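Local coordinates for Serine/threonine-protein kinase Tel1 (Chaetomium thermophilum, PDB 6SKY) that probably phosphorylates serine and threonine residues that precede glutamine, using ATP, to switch on checkpoint signalling after DNA damage, at residues E1628-A1633 with N2065-L2070. Residues are numbered along the deposited sequence; the frame is centred on the assembly and turned at random.
Sequences EYLAWA and NTVRHL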
# COMPACT_ATOMS: atom_id res chain seq x y z
N GLU A 1628 6.39 14.78 51.21
CA GLU A 1628 5.64 15.83 50.55
C GLU A 1628 6.52 16.67 49.64
O GLU A 1628 6.06 17.17 48.62
CB GLU A 1628 4.92 16.69 51.58
CG GLU A 1628 3.58 16.12 51.98
CD GLU A 1628 2.98 16.79 53.20
OE1 GLU A 1628 3.45 16.54 54.32
OE2 GLU A 1628 2.02 17.57 53.03
N TYR A 1629 7.81 16.80 49.97
CA TYR A 1629 8.69 17.49 49.04
C TYR A 1629 8.90 16.68 47.77
O TYR A 1629 8.97 17.24 46.68
CB TYR A 1629 10.03 17.81 49.68
CG TYR A 1629 10.91 18.56 48.72
CD1 TYR A 1629 10.73 19.91 48.50
CD2 TYR A 1629 11.89 17.91 48.01
CE1 TYR A 1629 11.50 20.58 47.61
CE2 TYR A 1629 12.68 18.58 47.11
CZ TYR A 1629 12.48 19.92 46.92
OH TYR A 1629 13.27 20.59 46.03
N LEU A 1630 9.02 15.36 47.90
CA LEU A 1630 9.14 14.53 46.70
C LEU A 1630 7.87 14.55 45.87
O LEU A 1630 7.95 14.51 44.64
CB LEU A 1630 9.51 13.10 47.07
CG LEU A 1630 10.94 12.90 47.52
CD1 LEU A 1630 11.29 11.44 47.45
CD2 LEU A 1630 11.87 13.70 46.66
N ALA A 1631 6.71 14.63 46.51
CA ALA A 1631 5.48 14.78 45.74
C ALA A 1631 5.45 16.10 45.00
O ALA A 1631 5.04 16.16 43.84
CB ALA A 1631 4.27 14.65 46.66
N TRP A 1632 5.89 17.18 45.65
CA TRP A 1632 5.93 18.48 44.98
C TRP A 1632 6.93 18.47 43.82
O TRP A 1632 6.65 19.02 42.75
CB TRP A 1632 6.26 19.56 46.00
CG TRP A 1632 6.39 20.92 45.42
CD1 TRP A 1632 5.38 21.79 45.15
CD2 TRP A 1632 7.59 21.58 45.06
NE1 TRP A 1632 5.88 22.94 44.62
CE2 TRP A 1632 7.24 22.84 44.56
CE3 TRP A 1632 8.94 21.23 45.09
CZ2 TRP A 1632 8.18 23.74 44.10
CZ3 TRP A 1632 9.86 22.12 44.64
CH2 TRP A 1632 9.49 23.36 44.15
N ALA A 1633 8.09 17.85 44.02
CA ALA A 1633 9.07 17.77 42.95
C ALA A 1633 8.55 16.94 41.79
O ALA A 1633 8.82 17.25 40.63
CB ALA A 1633 10.38 17.19 43.48
N ASN A 2065 6.31 8.01 44.84
CA ASN A 2065 6.94 6.75 44.49
C ASN A 2065 7.62 6.82 43.12
O ASN A 2065 8.69 6.24 42.93
CB ASN A 2065 5.91 5.63 44.51
CG ASN A 2065 5.28 5.47 45.87
OD1 ASN A 2065 5.96 5.47 46.89
ND2 ASN A 2065 3.96 5.33 45.89
N THR A 2066 7.01 7.52 42.17
CA THR A 2066 7.62 7.63 40.85
C THR A 2066 8.93 8.39 40.92
O THR A 2066 9.91 8.02 40.26
CB THR A 2066 6.66 8.30 39.87
OG1 THR A 2066 5.47 7.53 39.78
CG2 THR A 2066 7.29 8.38 38.52
N VAL A 2067 8.98 9.47 41.70
CA VAL A 2067 10.24 10.20 41.82
C VAL A 2067 11.29 9.36 42.53
O VAL A 2067 12.47 9.36 42.15
CB VAL A 2067 10.02 11.54 42.54
CG1 VAL A 2067 11.33 12.20 42.83
CG2 VAL A 2067 9.20 12.43 41.68
N ARG A 2068 10.89 8.61 43.55
CA ARG A 2068 11.85 7.74 44.22
C ARG A 2068 12.39 6.68 43.28
O ARG A 2068 13.52 6.23 43.44
CB ARG A 2068 11.21 7.07 45.43
CG ARG A 2068 11.03 7.96 46.63
CD ARG A 2068 10.86 7.11 47.86
NE ARG A 2068 10.39 7.86 49.02
CZ ARG A 2068 9.14 7.86 49.45
NH1 ARG A 2068 8.80 8.57 50.52
NH2 ARG A 2068 8.22 7.14 48.81
N HIS A 2069 11.59 6.25 42.31
CA HIS A 2069 12.07 5.24 41.36
C HIS A 2069 12.98 5.86 40.31
O HIS A 2069 13.95 5.23 39.88
CB HIS A 2069 10.89 4.54 40.70
CG HIS A 2069 11.30 3.39 39.83
ND1 HIS A 2069 10.74 3.17 38.59
CD2 HIS A 2069 12.21 2.41 40.02
CE1 HIS A 2069 11.29 2.10 38.05
NE2 HIS A 2069 12.19 1.62 38.90
N LEU A 2070 12.68 7.09 39.88
CA LEU A 2070 13.58 7.78 38.96
C LEU A 2070 14.93 8.04 39.60
O LEU A 2070 15.96 8.05 38.91
CB LEU A 2070 12.97 9.10 38.51
CG LEU A 2070 11.87 9.13 37.46
CD1 LEU A 2070 11.26 10.49 37.44
CD2 LEU A 2070 12.45 8.81 36.11
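Leu1630 reaches across to Val2067 and Arg2068, and its two methyl groups divide the work. Its CG stands anti to the carbonyl carbon (chi1 -74°), and from there CD2 meets Val2067 CG1 at 4.1 Å, while CD1 rests against the aliphatic stem of Arg2068, 3.6 Å from its CG, the two side chains crossing at about a right angle. The other valine methyl, CG2, lies 3.8 Å from the backbone O of Leu1630. No hydrogen bond links 1628-1633 to 2065-2070, so this is apolar packing, and the nearest CA atoms, those of Leu1630 and Val2067, are 6.6 Å apart.

The arginine chain runs extended from CG to NE; its guanidinium has Asn2065 OD1 at its edge, in plane, one turn back on the same helix. Behind the leucine, Tyr1629 and Trp1632 both meet the ring of Phe1592, and Trp1632 also packs on helix 1557-1569. On the far side Thr2066 packs on helix 2077-2097. Helix 1606-1619 touches both partners, taking Ala1633 on Val1616 and Leu2070 on Trp1617. The contact thus joins helix 1627-1644 to helix 2052-2070 of the FAT domain, more than 400 residues onward, as helix-to-helix packing in the alpha solenoid of a PIKK.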